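Local coordinates for isomaltodextranase (Arthrobacter globiformis, PDB 5AWQ), which hydrolyses alpha-1,6-glucosidic linkages in polysaccharides such as dextran, removing successive isomaltose units from the non-reducing chain ends, at residues 263-268 against 314-319; 533-538 against 600-605; 93-98 against 141-146. All coordinates share one frame; numbering follows the deposited sequence.

Contact 1: residues 263-268 against 314-319; sequences LVRINA and DGDFMR. With GLC (alpha-D-glucopyranose), chain B.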
loop_
_atom_site.group_PDB
_atom_site.type_symbol
_atom_site.label_atom_id
_atom_site.label_comp_id
_atom_site.label_asym_id
_atom_site.label_seq_id
_atom_site.Cartn_x
_atom_site.Cartn_y
_atom_site.Cartn_z
ATOM N N LEU A 263 2.665 3.769 2.191
ATOM C CA LEU A 263 3.013 2.361 2.058
ATOM C C LEU A 263 3.577 1.815 3.356
ATOM O O LEU A 263 4.259 2.531 4.079
ATOM C CB LEU A 263 4.102 2.174 0.990
ATOM C CG LEU A 263 3.731 2.132 -0.486
ATOM C CD1 LEU A 263 3.207 3.460 -0.949
ATOM C CD2 LEU A 263 4.929 1.680 -1.313
ATOM N N VAL A 264 3.291 0.545 3.630
ATOM C CA VAL A 264 3.881 -0.189 4.742
ATOM C C VAL A 264 4.437 -1.530 4.258
ATOM O O VAL A 264 3.757 -2.267 3.538
ATOM C CB VAL A 264 2.886 -0.465 5.897
ATOM C CG1 VAL A 264 2.609 0.811 6.665
ATOM C CG2 VAL A 264 1.598 -1.112 5.411
ATOM N N ARG A 265 5.672 -1.834 4.635
ATOM C CA ARG A 265 6.216 -3.177 4.425
ATOM C C ARG A 265 5.424 -4.196 5.228
ATOM O O ARG A 265 5.148 -3.979 6.417
ATOM C CB ARG A 265 7.688 -3.236 4.813
ATOM C CG ARG A 265 8.647 -2.862 3.683
ATOM C CD ARG A 265 8.950 -4.026 2.742
ATOM N NE ARG A 265 9.564 -5.099 3.511
ATOM C CZ ARG A 265 10.811 -5.109 3.970
ATOM N NH1 ARG A 265 11.671 -4.154 3.649
ATOM N NH2 ARG A 265 11.190 -6.106 4.772
ATOM N N ILE A 266 5.115 -5.318 4.574
ATOM C CA ILE A 266 4.295 -6.372 5.175
ATOM C C ILE A 266 4.989 -7.724 5.305
ATOM O O ILE A 266 4.349 -8.729 5.655
ATOM C CB ILE A 266 2.923 -6.501 4.469
ATOM C CG1 ILE A 266 3.016 -6.708 2.937
ATOM C CG2 ILE A 266 2.085 -5.266 4.756
ATOM C CD1 ILE A 266 3.827 -7.902 2.444
ATOM N N ASN A 267 6.299 -7.729 5.088
ATOM C CA ASN A 267 7.103 -8.955 5.093
ATOM C C ASN A 267 8.509 -8.712 5.573
ATOM O O ASN A 267 8.975 -7.573 5.617
ATOM C CB ASN A 267 7.135 -9.577 3.690
ATOM C CG ASN A 267 7.754 -8.670 2.619
ATOM O OD1 ASN A 267 7.686 -7.424 2.689
ATOM N ND2 ASN A 267 8.310 -9.292 1.582
ATOM N N ALA A 268 9.167 -9.789 5.970
ATOM C CA ALA A 268 10.609 -9.772 6.144
ATOM C C ALA A 268 11.293 -9.475 4.807
ATOM O O ALA A 268 10.699 -9.638 3.727
ATOM C CB ALA A 268 11.086 -11.118 6.686
ATOM N N ASP A 314 3.355 -3.060 0.859
ATOM C CA ASP A 314 4.654 -3.156 0.191
ATOM C C ASP A 314 5.254 -4.539 0.440
ATOM O O ASP A 314 5.599 -4.869 1.571
ATOM C CB ASP A 314 5.542 -2.033 0.743
ATOM C CG ASP A 314 6.955 -2.015 0.194
ATOM O OD1 ASP A 314 7.339 -2.853 -0.629
ATOM O OD2 ASP A 314 7.683 -1.113 0.629
ATOM N N GLY A 315 5.326 -5.337 -0.620
ATOM C CA GLY A 315 5.928 -6.667 -0.571
ATOM C C GLY A 315 7.427 -6.718 -0.795
ATOM O O GLY A 315 7.982 -7.795 -0.998
ATOM N N ASP A 316 8.086 -5.569 -0.695
ATOM C CA ASP A 316 9.536 -5.464 -0.830
ATOM C C ASP A 316 10.010 -5.643 -2.269
ATOM O O ASP A 316 9.356 -5.165 -3.192
ATOM C CB ASP A 316 10.279 -6.362 0.181
ATOM C CG ASP A 316 11.643 -5.797 0.575
ATOM O OD1 ASP A 316 11.815 -4.566 0.603
ATOM O OD2 ASP A 316 12.522 -6.587 0.911
ATOM N N PHE A 317 11.179 -6.228 -2.471
ATOM C CA PHE A 317 11.796 -6.223 -3.780
ATOM C C PHE A 317 11.682 -7.542 -4.514
ATOM O O PHE A 317 11.722 -8.603 -3.910
ATOM C CB PHE A 317 13.279 -5.872 -3.644
ATOM C CG PHE A 317 13.529 -4.622 -2.853
ATOM C CD1 PHE A 317 12.808 -3.471 -3.096
ATOM C CD2 PHE A 317 14.496 -4.602 -1.869
ATOM C CE1 PHE A 317 13.015 -2.326 -2.342
ATOM C CE2 PHE A 317 14.732 -3.452 -1.130
ATOM C CZ PHE A 317 13.992 -2.316 -1.374
ATOM N N MET A 318 11.524 -7.437 -5.825
ATOM C CA MET A 318 11.524 -8.596 -6.713
ATOM C C MET A 318 12.926 -8.866 -7.209
ATOM O O MET A 318 13.556 -8.004 -7.806
ATOM C CB MET A 318 10.582 -8.350 -7.884
ATOM C CG MET A 318 9.125 -8.336 -7.450
ATOM S SD MET A 318 7.930 -8.205 -8.788
ATOM C CE MET A 318 8.175 -6.507 -9.272
ATOM N N ARG A 319 13.394 -10.084 -6.954
ATOM C CA ARG A 319 14.728 -10.531 -7.377
ATOM C C ARG A 319 14.499 -11.736 -8.293
ATOM O O ARG A 319 14.599 -12.888 -7.877
ATOM C CB ARG A 319 15.597 -10.884 -6.162
ATOM C CG ARG A 319 15.703 -9.765 -5.115
ATOM C CD ARG A 319 16.828 -10.002 -4.119
ATOM N NE ARG A 319 18.090 -10.054 -4.839
ATOM C CZ ARG A 319 19.214 -10.645 -4.443
ATOM N NH1 ARG A 319 19.339 -11.221 -3.253
ATOM N NH2 ARG A 319 20.241 -10.650 -5.279
HETATM C C1 GLC B . 16.371 -3.368 6.993
HETATM C C2 GLC B . 15.238 -3.361 5.980
HETATM C C3 GLC B . 15.703 -3.723 4.572
HETATM C C4 GLC B . 16.883 -2.841 4.167
HETATM C C5 GLC B . 17.962 -2.987 5.242
HETATM C C6 GLC B . 19.193 -2.120 4.978
HETATM O O2 GLC B . 14.235 -4.264 6.428
HETATM O O3 GLC B . 14.631 -3.626 3.639
HETATM O O4 GLC B . 17.387 -3.252 2.903
HETATM O O5 GLC B . 17.467 -2.614 6.521
HETATM O O6 GLC B . 20.222 -2.492 5.892
#
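Arg265 and Asp314 form a parallel beta bridge, their CA atoms 4.5 Å apart, where strands 263-265 and 312-314 of the catalytic barrel end side by side. Two backbone hydrogen bonds define it: Asp314 N gives to Val264 O (2.8 Å, 157° at the hydrogen) and Ile266 N gives to Asp314 O. Beyond the bridge the segments stay joined through Asn267, whose ND2 donates to Gly315 O at 3.0 Å. That donor sits well above the carbonyl plane, and the N-H...O angle is only 138°.

Bends at chi2 and chi3 curl the Arg265 chain over Asp316. The carboxylate stacks on one face of the guanidinium, with the two planes 30° apart. Arg265 NH1 lies 3.1 Å from Asp316 OD1, but this oxygen is far out of the guanidinium plane, so the salt bridge is electrostatic. Arg265 NH2 bonds near the plane to Asn267 O (2.8 Å). Arg265 NH1 likewise reaches O3 of the bound glucose (3.0 Å). The bond from Arg265 NE to Asn267 OD1 (3.1 Å) is tilted from that plane. NH2 also has Asp269 as an ionic partner, while Asp316 OD2 is held by Ala270 N. Asp314 instead bends its OD1 back to Asp316 N in an Asx turn and turns OD2 to Arg199.

The sugar-binding arginine is thus fixed in rotation by its side-on grip of Asn267 and the stacked carboxylate. Asp269 and Asp81 bind the same glucose, and the Arg265 side chain passes about 6 Å from that of Asp201, the probable nucleophile, consistent with a role in holding substrate in the active-site pocket.

Contact 2: residues 533-538 against 600-605; sequences RYANAT and AINLNW. With GLC (alpha-D-glucopyranose), chain C.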
loop_
_atom_site.group_PDB
_atom_site.type_symbol
_atom_site.label_atom_id
_atom_site.label_comp_id
_atom_site.label_asym_id
_atom_site.label_seq_id
_atom_site.Cartn_x
_atom_site.Cartn_y
_atom_site.Cartn_z
ATOM N N ARG A 533 -27.403 -2.330 -1.725
ATOM C CA ARG A 533 -28.025 -3.497 -1.113
ATOM C C ARG A 533 -27.536 -3.611 0.305
ATOM O O ARG A 533 -26.319 -3.688 0.556
ATOM C CB ARG A 533 -27.784 -4.796 -1.883
ATOM C CG ARG A 533 -28.565 -5.989 -1.330
ATOM C CD ARG A 533 -28.600 -7.146 -2.312
ATOM N NE ARG A 533 -29.612 -8.149 -1.969
ATOM C CZ ARG A 533 -29.407 -9.286 -1.298
ATOM N NH1 ARG A 533 -28.208 -9.622 -0.853
ATOM N NH2 ARG A 533 -30.422 -10.107 -1.063
ATOM N N TYR A 534 -28.483 -3.639 1.235
ATOM C CA TYR A 534 -28.191 -3.449 2.643
ATOM C C TYR A 534 -29.082 -4.295 3.552
ATOM O O TYR A 534 -30.110 -4.832 3.113
ATOM C CB TYR A 534 -28.381 -1.963 2.990
ATOM C CG TYR A 534 -29.850 -1.610 3.161
ATOM C CD1 TYR A 534 -30.669 -1.389 2.058
ATOM C CD2 TYR A 534 -30.410 -1.540 4.422
ATOM C CE1 TYR A 534 -32.014 -1.085 2.212
ATOM C CE2 TYR A 534 -31.752 -1.241 4.586
ATOM C CZ TYR A 534 -32.542 -1.025 3.480
ATOM O OH TYR A 534 -33.883 -0.731 3.660
ATOM N N ALA A 535 -28.665 -4.430 4.806
ATOM C CA ALA A 535 -29.524 -4.959 5.878
ATOM C C ALA A 535 -29.605 -3.912 6.988
ATOM O O ALA A 535 -28.659 -3.147 7.201
ATOM C CB ALA A 535 -28.990 -6.280 6.413
ATOM N N ASN A 536 -30.757 -3.853 7.655
ATOM C CA ASN A 536 -30.982 -2.962 8.796
ATOM C C ASN A 536 -32.135 -3.472 9.657
ATOM O O ASN A 536 -33.298 -3.291 9.309
ATOM C CB ASN A 536 -31.297 -1.546 8.323
ATOM C CG ASN A 536 -31.771 -0.632 9.455
ATOM O OD1 ASN A 536 -31.527 -0.901 10.634
ATOM N ND2 ASN A 536 -32.437 0.455 9.091
ATOM N N ALA A 537 -31.809 -4.099 10.775
ATOM C CA ALA A 537 -32.823 -4.568 11.724
ATOM C C ALA A 537 -32.605 -3.925 13.088
ATOM O O ALA A 537 -32.725 -4.580 14.122
ATOM C CB ALA A 537 -32.789 -6.081 11.823
ATOM N N THR A 538 -32.274 -2.635 13.081
ATOM C CA THR A 538 -32.112 -1.865 14.311
ATOM C C THR A 538 -33.452 -1.531 14.957
ATOM O O THR A 538 -33.484 -1.081 16.102
ATOM C CB THR A 538 -31.381 -0.529 14.062
ATOM O OG1 THR A 538 -32.081 0.227 13.064
ATOM C CG2 THR A 538 -29.947 -0.776 13.606
ATOM N N ALA A 600 -27.675 1.853 12.077
ATOM C CA ALA A 600 -26.584 1.078 11.491
ATOM C C ALA A 600 -27.099 0.291 10.293
ATOM O O ALA A 600 -28.293 -0.010 10.201
ATOM C CB ALA A 600 -26.008 0.134 12.528
ATOM N N ILE A 601 -26.202 -0.056 9.368
ATOM C CA ILE A 601 -26.536 -0.988 8.297
ATOM C C ILE A 601 -25.412 -1.997 8.123
ATOM O O ILE A 601 -24.304 -1.785 8.611
ATOM C CB ILE A 601 -26.794 -0.306 6.932
ATOM C CG1 ILE A 601 -25.489 0.214 6.289
ATOM C CG2 ILE A 601 -27.853 0.780 7.082
ATOM C CD1 ILE A 601 -25.630 0.666 4.852
ATOM N N ASN A 602 -25.729 -3.102 7.456
ATOM C CA ASN A 602 -24.729 -3.951 6.808
ATOM C C ASN A 602 -24.821 -3.695 5.309
ATOM O O ASN A 602 -25.922 -3.659 4.763
ATOM C CB ASN A 602 -24.982 -5.429 7.118
ATOM C CG ASN A 602 -24.822 -5.754 8.588
ATOM O OD1 ASN A 602 -24.098 -5.064 9.305
ATOM N ND2 ASN A 602 -25.493 -6.815 9.048
ATOM N N LEU A 603 -23.672 -3.539 4.639
ATOM C CA LEU A 603 -23.643 -3.162 3.235
ATOM C C LEU A 603 -23.125 -4.334 2.410
ATOM O O LEU A 603 -22.018 -4.824 2.654
ATOM C CB LEU A 603 -22.737 -1.949 3.003
ATOM C CG LEU A 603 -22.705 -1.452 1.561
ATOM C CD1 LEU A 603 -24.074 -0.950 1.116
ATOM C CD2 LEU A 603 -21.642 -0.389 1.354
ATOM N N ASN A 604 -23.917 -4.776 1.436
ATOM C CA ASN A 604 -23.509 -5.867 0.536
ATOM C C ASN A 604 -22.806 -5.341 -0.706
ATOM O O ASN A 604 -21.730 -5.821 -1.083
ATOM C CB ASN A 604 -24.732 -6.683 0.127
ATOM C CG ASN A 604 -24.386 -8.030 -0.494
ATOM O OD1 ASN A 604 -23.227 -8.472 -0.574
ATOM N ND2 ASN A 604 -25.407 -8.691 -0.928
ATOM N N TRP A 605 -23.418 -4.381 -1.380
ATOM C CA TRP A 605 -22.858 -3.815 -2.585
ATOM C C TRP A 605 -23.492 -2.502 -2.942
ATOM O O TRP A 605 -24.522 -2.120 -2.384
ATOM C CB TRP A 605 -22.972 -4.782 -3.786
ATOM C CG TRP A 605 -24.317 -5.439 -4.084
ATOM C CD1 TRP A 605 -24.609 -6.754 -3.923
ATOM C CD2 TRP A 605 -25.492 -4.844 -4.680
ATOM N NE1 TRP A 605 -25.888 -7.022 -4.345
ATOM C CE2 TRP A 605 -26.452 -5.867 -4.814
ATOM C CE3 TRP A 605 -25.829 -3.549 -5.088
ATOM C CZ2 TRP A 605 -27.732 -5.636 -5.347
ATOM C CZ3 TRP A 605 -27.104 -3.324 -5.620
ATOM C CH2 TRP A 605 -28.031 -4.365 -5.739
HETATM C C1 GLC C . -26.165 -6.557 15.105
HETATM C C2 GLC C . -26.077 -7.386 13.832
HETATM C C3 GLC C . -24.900 -6.913 12.991
HETATM C C4 GLC C . -25.024 -5.418 12.734
HETATM C C5 GLC C . -25.155 -4.648 14.038
HETATM C C6 GLC C . -25.359 -3.156 13.788
HETATM O O2 GLC C . -25.927 -8.758 14.183
HETATM O O3 GLC C . -24.926 -7.611 11.748
HETATM O O4 GLC C . -23.872 -4.936 12.023
HETATM O O5 GLC C . -26.275 -5.177 14.773
HETATM O O6 GLC C . -25.364 -2.449 15.029
#
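The Arg533 side chain lies over the indole of Trp605 at the tight end of this antiparallel pairing. Arg533 CB sits 3.5 Å from the centroid of the Trp605 six-membered ring and 15° off the normal, a CH-pi contact. With CG anti to the backbone N (chi1 -173°) and the chain extended, Arg533 CD continues past the ring, 3.4 Å from Trp605 NE1. The polar ends are tied elsewhere: Arg533 NH1 to Gly495 O and Trp605 NE1 to Asp497.

Four backbone bonds hold the strands, among them Asn604 N to Arg533 O (2.8 Å) and Ala535 N to Asn602 O (2.8 Å). Arg533 is opposed by two residues, Asn604 and Trp605, as in a classic beta bulge, and the register shifts by one before Tyr534 pairs with Leu603.

Toward the other end the contact thins. Asn536 OD1 accepts from Thr538 N (3.1 Å) in an Asx turn and from Thr538 OG1 (2.7 Å). Solvent-exposed Thr538 reaches across with its methyl alone, CG2 lying 3.8 Å from Ala600 N. Near this end Ala600 CB packs 3.6 Å from C6 of a bound glucose hydrogen-bonded to His493 and Gln506, marking a sugar site of the beta-sandwich carbohydrate-binding module.

Contact 3: residues 93-98 against 141-146; sequences NGYITS and TVLGRP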
loop_
_atom_site.group_PDB
_atom_site.type_symbol
_atom_site.label_atom_id
_atom_site.label_comp_id
_atom_site.label_asym_id
_atom_site.label_seq_id
_atom_site.Cartn_x
_atom_site.Cartn_y
_atom_site.Cartn_z
ATOM N N ASN A 93 22.846 22.639 6.951
ATOM C CA ASN A 93 21.802 22.279 7.893
ATOM C C ASN A 93 21.729 20.780 8.230
ATOM O O ASN A 93 20.749 20.329 8.780
ATOM C CB ASN A 93 20.452 22.768 7.367
ATOM C CG ASN A 93 20.516 24.195 6.864
ATOM O OD1 ASN A 93 20.345 24.444 5.667
ATOM N ND2 ASN A 93 20.762 25.135 7.769
ATOM N N GLY A 94 22.755 20.020 7.868
ATOM C CA GLY A 94 22.869 18.613 8.281
ATOM C C GLY A 94 22.203 17.578 7.402
ATOM O O GLY A 94 22.076 16.430 7.814
ATOM N N TYR A 95 21.836 17.952 6.180
ATOM C CA TYR A 95 21.166 17.021 5.260
ATOM C C TYR A 95 22.184 16.414 4.301
ATOM O O TYR A 95 22.999 17.129 3.709
ATOM C CB TYR A 95 20.026 17.705 4.504
ATOM C CG TYR A 95 19.009 18.371 5.409
ATOM C CD1 TYR A 95 18.643 17.807 6.642
ATOM C CD2 TYR A 95 18.420 19.579 5.041
ATOM C CE1 TYR A 95 17.718 18.403 7.464
ATOM C CE2 TYR A 95 17.498 20.188 5.870
ATOM C CZ TYR A 95 17.137 19.594 7.078
ATOM O OH TYR A 95 16.213 20.176 7.925
ATOM N N ILE A 96 22.144 15.095 4.142
ATOM C CA ILE A 96 23.153 14.416 3.331
ATOM C C ILE A 96 23.124 14.926 1.886
ATOM O O ILE A 96 22.056 15.067 1.276
ATOM C CB ILE A 96 23.026 12.872 3.360
ATOM C CG1 ILE A 96 21.592 12.393 3.047
ATOM C CG2 ILE A 96 23.491 12.338 4.700
ATOM C CD1 ILE A 96 21.544 10.982 2.505
ATOM N N THR A 97 24.308 15.215 1.349
ATOM C CA THR A 97 24.421 15.747 -0.001
ATOM C C THR A 97 24.448 14.672 -1.087
ATOM O O THR A 97 24.174 14.970 -2.247
ATOM C CB THR A 97 25.678 16.634 -0.148
ATOM O OG1 THR A 97 26.841 15.879 0.188
ATOM C CG2 THR A 97 25.611 17.872 0.746
ATOM N N SER A 98 24.795 13.430 -0.743
ATOM C CA SER A 98 24.769 12.372 -1.750
ATOM C C SER A 98 24.516 11.023 -1.102
ATOM O O SER A 98 24.284 10.946 0.094
ATOM C CB SER A 98 26.085 12.357 -2.537
ATOM O OG SER A 98 25.998 11.569 -3.716
ATOM N N THR A 141 23.738 24.189 11.590
ATOM C CA THR A 141 22.571 24.586 12.364
ATOM C C THR A 141 21.279 24.189 11.644
ATOM O O THR A 141 21.255 23.951 10.424
ATOM C CB THR A 141 22.568 26.106 12.614
ATOM O OG1 THR A 141 22.637 26.774 11.359
ATOM C CG2 THR A 141 23.786 26.532 13.473
ATOM N N VAL A 142 20.218 24.111 12.425
ATOM C CA VAL A 142 18.919 23.671 11.933
ATOM C C VAL A 142 18.376 24.674 10.910
ATOM O O VAL A 142 18.423 25.884 11.135
ATOM C CB VAL A 142 17.937 23.436 13.100
ATOM C CG1 VAL A 142 16.526 23.173 12.605
ATOM C CG2 VAL A 142 18.390 22.280 13.982
ATOM N N LEU A 143 17.810 24.173 9.804
ATOM C CA LEU A 143 17.213 25.039 8.782
ATOM C C LEU A 143 16.187 25.957 9.396
ATOM O O LEU A 143 15.271 25.501 10.069
ATOM C CB LEU A 143 16.514 24.186 7.727
ATOM C CG LEU A 143 15.970 24.936 6.515
ATOM C CD1 LEU A 143 17.075 25.543 5.675
ATOM C CD2 LEU A 143 15.119 23.992 5.682
ATOM N N GLY A 144 16.354 27.264 9.157
ATOM C CA GLY A 144 15.459 28.276 9.729
ATOM C C GLY A 144 15.609 28.531 11.228
ATOM O O GLY A 144 14.876 29.342 11.789
ATOM N N ARG A 145 16.555 27.837 11.868
ATOM C CA ARG A 145 16.793 27.939 13.316
ATOM C C ARG A 145 18.303 28.019 13.580
ATOM O O ARG A 145 18.929 27.065 14.069
ATOM C CB ARG A 145 16.158 26.756 14.071
ATOM C CG ARG A 145 14.637 26.745 14.068
ATOM C CD ARG A 145 14.029 27.905 14.835
ATOM N NE ARG A 145 14.513 27.900 16.208
ATOM C CZ ARG A 145 13.956 27.225 17.216
ATOM N NH1 ARG A 145 12.863 26.489 17.026
ATOM N NH2 ARG A 145 14.497 27.273 18.434
ATOM N N PRO A 146 18.907 29.176 13.244
ATOM C CA PRO A 146 20.344 29.348 13.462
ATOM C C PRO A 146 20.751 29.297 14.919
ATOM O O PRO A 146 21.935 29.158 15.199
ATOM C CB PRO A 146 20.617 30.745 12.915
ATOM C CG PRO A 146 19.310 31.453 13.009
ATOM C CD PRO A 146 18.287 30.393 12.691
HETATM O O HOH W 1 18.196 21.314 9.515
#
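Thr141 O is met by two groups of Asn93: the side-chain ND2 donates to it at 2.9 Å with an angle of 166°, and Asn93 CA approaches the same oxygen at 3.1 Å in a CA-H...O contact. The acceptor lies in the plane of the Asn93 amide, although ND2 stands 36° out of the Thr141 carbonyl plane. Just beyond, Val142 to Arg145 form a type II beta turn, closed by Arg145 N to Val142 O (2.8 Å), so Asn93 fastens the loop after barrel strand 77-79 to the entry of this turn. Thr141 is further paired through its backbone with Gly92.

A water extends the junction: it accepts from Leu143 N (2.9 Å), donates to Asn93 O (2.8 Å) and donates a weak bond to Tyr95 OH. The tyrosine hydroxyl is also bonded to Tyr182 O, which ties this loop contact to helix 179-193.

Leu143, largely exposed, lies alongside Asn93 and the Tyr95 ring edge. Its two methyls take different neighbours: Leu143 CD1 lies 3.4 Å from Asn93 OD1, whereas Leu143 CD2 meets the edge of the Tyr95 ring, 4.5 Å from Tyr95 CE2.

Overall arrangement
Along the chain the contacts come in the order 3, 1, 2, each closing before the next opens. Contacts 3 and 1 share the catalytic barrel, their centres about 31 Å apart. Contact 3 joins the loop after strand 77-79 to the short strand and turn at 141-146, in the excursion between barrel strands 120-124 and 197-200; contact 1 links neighbouring strands 263-265 and 312-314 at the active site. Contact 2 lies in the C-terminal carbohydrate-binding module, its centre about 36 Å from contact 1's and about 54 Å from contact 3's; contacts 2 and 3 lie on opposite sides of the chain's centre. Contacts 1 and 2 each adjoin a bound glucose, so both domains hold sugar.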